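Local structure of MlnE (Bacillus amyloliquefaciens subsp. plantarum, 5D2E) at residues 135-140 against 429-434; 326-331 against 348-353. The protein acts as an NADPH-dependent, B-type ketoreductase at the N-terminal end of a macrolactin assembly-line protein, probably reducing beta-keto groups of the growing polyketide. All coordinates share one frame; numbering follows the deposited sequence.

Contact 1 (135-140 against 429-434)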
loop_
_atom_site.group_PDB
_atom_site.type_symbol
_atom_site.label_atom_id
_atom_site.label_comp_id
_atom_site.label_asym_id
_atom_site.label_seq_id
_atom_site.Cartn_x
_atom_site.Cartn_y
_atom_site.Cartn_z
ATOM N N GLY A 135 -8.711 -8.931 -13.945
ATOM C CA GLY A 135 -9.150 -10.093 -13.150
ATOM C C GLY A 135 -9.523 -9.595 -11.752
ATOM O O GLY A 135 -8.922 -8.620 -11.260
ATOM N N LEU A 136 -10.517 -10.241 -11.142
ATOM C CA LEU A 136 -11.034 -9.870 -9.833
ATOM C C LEU A 136 -10.048 -10.228 -8.735
ATOM O O LEU A 136 -9.411 -11.275 -8.735
ATOM C CB LEU A 136 -12.351 -10.617 -9.521
ATOM C CG LEU A 136 -13.548 -10.388 -10.472
ATOM C CD1 LEU A 136 -14.797 -11.152 -10.049
ATOM C CD2 LEU A 136 -13.872 -8.923 -10.487
ATOM N N PHE A 137 -10.002 -9.397 -7.717
ATOM C CA PHE A 137 -9.274 -9.759 -6.519
ATOM C C PHE A 137 -10.072 -10.795 -5.769
ATOM O O PHE A 137 -11.289 -10.690 -5.648
ATOM C CB PHE A 137 -9.064 -8.509 -5.656
ATOM C CG PHE A 137 -8.488 -8.818 -4.295
ATOM C CD1 PHE A 137 -9.336 -9.136 -3.229
ATOM C CD2 PHE A 137 -7.089 -8.842 -4.088
ATOM C CE1 PHE A 137 -8.796 -9.463 -1.971
ATOM C CE2 PHE A 137 -6.576 -9.169 -2.864
ATOM C CZ PHE A 137 -7.410 -9.495 -1.811
ATOM N N LYS A 138 -9.384 -11.832 -5.307
ATOM C CA LYS A 138 -9.922 -12.800 -4.407
ATOM C C LYS A 138 -8.872 -13.080 -3.348
ATOM O O LYS A 138 -7.664 -13.041 -3.642
ATOM C CB LYS A 138 -10.137 -14.135 -5.097
ATOM C CG LYS A 138 -11.176 -14.202 -6.208
ATOM C CD LYS A 138 -11.457 -15.685 -6.526
ATOM C CE LYS A 138 -11.627 -16.491 -5.211
ATOM N NZ LYS A 138 -12.329 -17.808 -5.241
ATOM N N ASN A 139 -9.346 -13.446 -2.161
ATOM C CA ASN A 139 -8.468 -13.656 -1.011
ATOM C C ASN A 139 -7.950 -15.117 -0.989
ATOM O O ASN A 139 -8.040 -15.816 0.052
ATOM C CB ASN A 139 -9.174 -13.258 0.280
ATOM C CG ASN A 139 -10.323 -14.196 0.636
ATOM O OD1 ASN A 139 -10.867 -14.834 -0.226
ATOM N ND2 ASN A 139 -10.699 -14.235 1.898
ATOM N N THR A 140 -7.471 -15.586 -2.137
ATOM C CA THR A 140 -6.821 -16.912 -2.220
ATOM C C THR A 140 -5.361 -16.733 -2.647
ATOM O O THR A 140 -5.000 -15.758 -3.373
ATOM C CB THR A 140 -7.463 -17.834 -3.258
ATOM O OG1 THR A 140 -7.331 -17.226 -4.549
ATOM C CG2 THR A 140 -8.918 -18.023 -2.973
ATOM N N ASP A 429 -3.673 -0.352 2.925
ATOM C CA ASP A 429 -4.496 0.801 2.821
ATOM C C ASP A 429 -5.756 0.528 1.924
ATOM O O ASP A 429 -6.892 0.887 2.307
ATOM C CB ASP A 429 -3.764 2.003 2.253
ATOM C CG ASP A 429 -2.520 2.418 3.058
ATOM O OD1 ASP A 429 -2.378 2.047 4.231
ATOM O OD2 ASP A 429 -1.725 3.186 2.477
ATOM N N GLY A 430 -5.541 -0.108 0.775
ATOM C CA GLY A 430 -6.629 -0.509 -0.114
ATOM C C GLY A 430 -7.464 -1.689 0.405
ATOM O O GLY A 430 -8.689 -1.752 0.159
ATOM N N PHE A 431 -6.859 -2.541 1.229
ATOM C CA PHE A 431 -7.552 -3.692 1.741
ATOM C C PHE A 431 -8.699 -3.312 2.668
ATOM O O PHE A 431 -9.635 -4.096 2.881
ATOM C CB PHE A 431 -6.587 -4.668 2.422
ATOM C CG PHE A 431 -7.217 -5.997 2.780
ATOM C CD1 PHE A 431 -7.546 -6.921 1.785
ATOM C CD2 PHE A 431 -7.532 -6.312 4.101
ATOM C CE1 PHE A 431 -8.150 -8.147 2.109
ATOM C CE2 PHE A 431 -8.069 -7.552 4.427
ATOM C CZ PHE A 431 -8.403 -8.467 3.451
ATOM N N THR A 432 -8.616 -2.103 3.247
ATOM C CA THR A 432 -9.670 -1.608 4.075
ATOM C C THR A 432 -11.008 -1.659 3.285
ATOM O O THR A 432 -12.080 -1.909 3.885
ATOM C CB THR A 432 -9.487 -0.141 4.492
ATOM O OG1 THR A 432 -9.364 0.641 3.328
ATOM C CG2 THR A 432 -8.254 0.076 5.403
ATOM N N GLN A 433 -10.967 -1.405 1.986
ATOM C CA GLN A 433 -12.199 -1.397 1.179
ATOM C C GLN A 433 -12.751 -2.797 0.982
ATOM O O GLN A 433 -13.936 -2.939 0.764
ATOM C CB GLN A 433 -11.906 -0.834 -0.192
ATOM C CG GLN A 433 -11.597 0.650 -0.152
ATOM C CD GLN A 433 -11.500 1.196 -1.599
ATOM O OE1 GLN A 433 -12.408 0.964 -2.453
ATOM N NE2 GLN A 433 -10.375 1.864 -1.905
ATOM N N TYR A 434 -11.900 -3.821 1.008
ATOM C CA TYR A 434 -12.344 -5.173 0.914
ATOM C C TYR A 434 -13.128 -5.539 2.154
ATOM O O TYR A 434 -14.190 -6.177 2.107
ATOM C CB TYR A 434 -11.156 -6.121 0.691
ATOM C CG TYR A 434 -11.494 -7.608 0.636
ATOM C CD1 TYR A 434 -11.533 -8.394 1.806
ATOM C CD2 TYR A 434 -11.778 -8.229 -0.581
ATOM C CE1 TYR A 434 -11.812 -9.755 1.755
ATOM C CE2 TYR A 434 -12.098 -9.590 -0.633
ATOM C CZ TYR A 434 -12.122 -10.346 0.533
ATOM O OH TYR A 434 -12.391 -11.702 0.457
HETATM O O HOH W 1 -12.424 -12.860 -2.057
#
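Phe137 turns the edge of its ring toward the face of Tyr434, an offset edge-to-face pair with centroids 5.3 Å apart and planes at 75°. It joins the two Rossmann-like halves of the ketoreductase: 135-140 lies in the loop between strand 127-133 and helix 141-164 of the first, 429-434 is part of helix 419-437 in the second. Phe137 CE1 comes within 3.5 Å of Tyr434 CD2, and with CD1 it lies along the CD2-CE2 side of that ring. Phe137 CZ also lies 4.2 Å from Phe431 CE1, at the edge of that ring. Flat, apolar rings suit this buried seam, where Met144 and Ile187 cover Phe137 and Val389 touches Phe431. A chi1 of 177° swings the Tyr434 ring away from its own N and off the helix to the loop, and the phenol carries a polar group to the far end. There Asn139, centre of an inverse gamma turn, crosses it at about a right angle, its CG 3.2 Å from Tyr434 OH. Asn139 ND2 is poorly angled toward Tyr434 OH, and a water does the joining: lying in the plane of the tyrosine ring, it is 2.8 Å from Tyr434 OH and accepts the Asn139 backbone N-H at 3.1 Å.

Contact 2 (326-331 against 348-353)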
loop_
_atom_site.group_PDB
_atom_site.type_symbol
_atom_site.label_atom_id
_atom_site.label_comp_id
_atom_site.label_asym_id
_atom_site.label_seq_id
_atom_site.Cartn_x
_atom_site.Cartn_y
_atom_site.Cartn_z
ATOM N N GLU A 326 -3.367 -10.708 31.024
ATOM C CA GLU A 326 -2.879 -12.036 30.810
ATOM C C GLU A 326 -2.225 -11.986 29.389
ATOM O O GLU A 326 -2.797 -11.395 28.487
ATOM C CB GLU A 326 -4.069 -12.937 30.862
ATOM C CG GLU A 326 -3.774 -14.392 30.713
ATOM C CD GLU A 326 -5.037 -15.230 30.986
ATOM O OE1 GLU A 326 -5.996 -14.740 31.616
ATOM O OE2 GLU A 326 -5.053 -16.390 30.576
ATOM N N ALA A 327 -1.056 -12.576 29.187
ATOM C CA ALA A 327 -0.326 -12.349 27.928
ATOM C C ALA A 327 0.409 -13.579 27.503
ATOM O O ALA A 327 1.111 -14.200 28.316
ATOM C CB ALA A 327 0.665 -11.190 28.122
ATOM N N LEU A 328 0.267 -13.968 26.242
ATOM C CA LEU A 328 0.989 -15.064 25.691
ATOM C C LEU A 328 1.846 -14.550 24.529
ATOM O O LEU A 328 1.527 -13.504 23.912
ATOM C CB LEU A 328 0.041 -16.104 25.150
ATOM C CG LEU A 328 -0.906 -16.659 26.206
ATOM C CD1 LEU A 328 -1.741 -17.710 25.508
ATOM C CD2 LEU A 328 -0.081 -17.266 27.329
ATOM N N TYR A 329 2.961 -15.231 24.294
ATOM C CA TYR A 329 3.738 -15.072 23.067
ATOM C C TYR A 329 3.584 -16.339 22.283
ATOM O O TYR A 329 4.015 -17.385 22.689
ATOM C CB TYR A 329 5.207 -14.787 23.308
ATOM C CG TYR A 329 5.991 -14.650 22.022
ATOM C CD1 TYR A 329 5.853 -13.502 21.220
ATOM C CD2 TYR A 329 6.838 -15.671 21.572
ATOM C CE1 TYR A 329 6.545 -13.393 19.990
ATOM C CE2 TYR A 329 7.532 -15.554 20.349
ATOM C CZ TYR A 329 7.401 -14.397 19.572
ATOM O OH TYR A 329 8.046 -14.242 18.352
ATOM N N VAL A 330 3.059 -16.223 21.078
ATOM C CA VAL A 330 2.796 -17.377 20.277
ATOM C C VAL A 330 3.485 -17.172 18.941
ATOM O O VAL A 330 3.042 -16.313 18.143
ATOM C CB VAL A 330 1.260 -17.518 20.108
ATOM C CG1 VAL A 330 0.918 -18.647 19.173
ATOM C CG2 VAL A 330 0.569 -17.690 21.477
ATOM N N PRO A 331 4.582 -17.930 18.687
ATOM C CA PRO A 331 5.323 -17.860 17.422
ATOM C C PRO A 331 4.455 -18.283 16.232
ATOM O O PRO A 331 3.759 -19.276 16.300
ATOM C CB PRO A 331 6.476 -18.846 17.598
ATOM C CG PRO A 331 6.533 -19.152 19.027
ATOM C CD PRO A 331 5.204 -18.888 19.627
ATOM N N LYS A 348 -9.106 -18.888 19.818
ATOM C CA LYS A 348 -10.537 -19.178 20.091
ATOM C C LYS A 348 -10.698 -20.266 21.155
ATOM O O LYS A 348 -11.435 -20.084 22.124
ATOM C CB LYS A 348 -11.312 -19.603 18.829
ATOM C CG LYS A 348 -12.823 -19.338 18.983
ATOM C CD LYS A 348 -13.749 -19.940 17.914
ATOM C CE LYS A 348 -13.217 -19.842 16.490
ATOM N NZ LYS A 348 -12.546 -21.099 16.018
ATOM N N GLN A 349 -10.009 -21.377 20.943
ATOM C CA GLN A 349 -9.956 -22.486 21.899
ATOM C C GLN A 349 -9.399 -22.075 23.250
ATOM O O GLN A 349 -9.898 -22.496 24.263
ATOM C CB GLN A 349 -9.130 -23.640 21.320
ATOM C CG GLN A 349 -8.608 -24.646 22.335
ATOM C CD GLN A 349 -8.738 -26.084 21.863
ATOM O OE1 GLN A 349 -7.743 -26.790 21.698
ATOM N NE2 GLN A 349 -9.982 -26.526 21.641
ATOM N N THR A 350 -8.392 -21.232 23.284
ATOM C CA THR A 350 -7.790 -20.799 24.552
ATOM C C THR A 350 -8.595 -19.725 25.305
ATOM O O THR A 350 -8.674 -19.759 26.538
ATOM C CB THR A 350 -6.357 -20.354 24.295
ATOM O OG1 THR A 350 -5.657 -21.473 23.694
ATOM C CG2 THR A 350 -5.675 -19.894 25.545
ATOM N N PHE A 351 -9.182 -18.757 24.604
ATOM C CA PHE A 351 -9.821 -17.656 25.293
ATOM C C PHE A 351 -11.285 -17.541 24.930
ATOM O O PHE A 351 -11.935 -16.644 25.446
ATOM C CB PHE A 351 -9.122 -16.305 25.013
ATOM C CG PHE A 351 -7.722 -16.222 25.524
ATOM C CD1 PHE A 351 -7.461 -16.094 26.878
ATOM C CD2 PHE A 351 -6.649 -16.219 24.654
ATOM C CE1 PHE A 351 -6.158 -16.007 27.345
ATOM C CE2 PHE A 351 -5.343 -16.103 25.114
ATOM C CZ PHE A 351 -5.092 -16.009 26.465
ATOM N N GLY A 352 -11.793 -18.431 24.064
ATOM C CA GLY A 352 -13.216 -18.412 23.677
ATOM C C GLY A 352 -13.504 -17.556 22.453
ATOM O O GLY A 352 -14.360 -17.902 21.643
ATOM N N GLU A 353 -12.815 -16.422 22.326
ATOM C CA GLU A 353 -13.009 -15.537 21.151
ATOM C C GLU A 353 -11.903 -14.494 20.995
ATOM O O GLU A 353 -11.057 -14.326 21.881
ATOM C CB GLU A 353 -14.344 -14.782 21.257
ATOM C CG GLU A 353 -14.399 -13.789 22.402
ATOM C CD GLU A 353 -15.792 -13.215 22.523
ATOM O OE1 GLU A 353 -16.758 -13.936 22.143
ATOM O OE2 GLU A 353 -15.915 -12.058 22.991
#
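Phe351 points its ring at strand 326-329, and Glu326 and Leu328 reach out from the strand to meet it at CE1, CZ and CE2. Leu328 supplies the apolar part: its CD1 methyl lies 3.9 Å from Phe351 CZ and nearly as close to CE2, approaching the ring obliquely. Glu326 supplies the polar part, setting OE2 near the ring plane at 3.4 Å from Phe351 CE1. The carboxylate is turned 67° from the ring, so the two flat groups do not stack; an oxygen at this edge faces the weakly positive ring hydrogens, which is probably mildly favourable. Thr350 closes over one face of the ring, its CG2 3.8 Å above the plane and over the centre, and the same methyl lies 4.5 Å from Leu328 CD1.

The torsions explain the reach. Glu326 is stretched out along its whole length, starting from a chi1 of -178°, which carries the acid to the ring, while Phe351 has CG anti to its own carbonyl carbon (chi1 -64°), directing the ring to the strand. In the Rossmann-type KR domain this is where helix 337-351 packs by its C-terminal end on strand 326-329, away from the NADP site. A long acid suits the exposed margin and a branched aliphatic the more sheltered position two residues on.

Further out, strand 300-304 holds the strand in place through backbone hydrogen bonds between Leu301 and both Glu326 and Leu328, and its Lys300 and Ile302 also touch Phe351. Tyr346, one turn earlier on the helix, packs on Leu328 and offers its carbonyl O to Thr350 OG1, which satisfies the hydroxyl within the helix while the methyl serves the ring. Beyond Phe351 the chain leaves the helix at Gly352, whose positive phi suits a residue without a side chain.

Overall arrangement
From the N terminus, the chain first builds the half containing strand 127-133, and the loop that follows supplies the first side of contact 1. It then runs through the rest of that half and into the NADP-binding half before reaching 326-331. Contact 2 closes a short loop, with 16 residues between its segments, when helix 337-351 returns to strand 326-329. Much later helix 419-437 comes back to 135-140, closing a loop with 288 residues between the segments, within which contact 2 is nested. Contact 1 thus ties the two halves together at a buried seam, whereas contact 2 is local to the KR domain surface. Their centres lie 28 Å apart, and they do not touch.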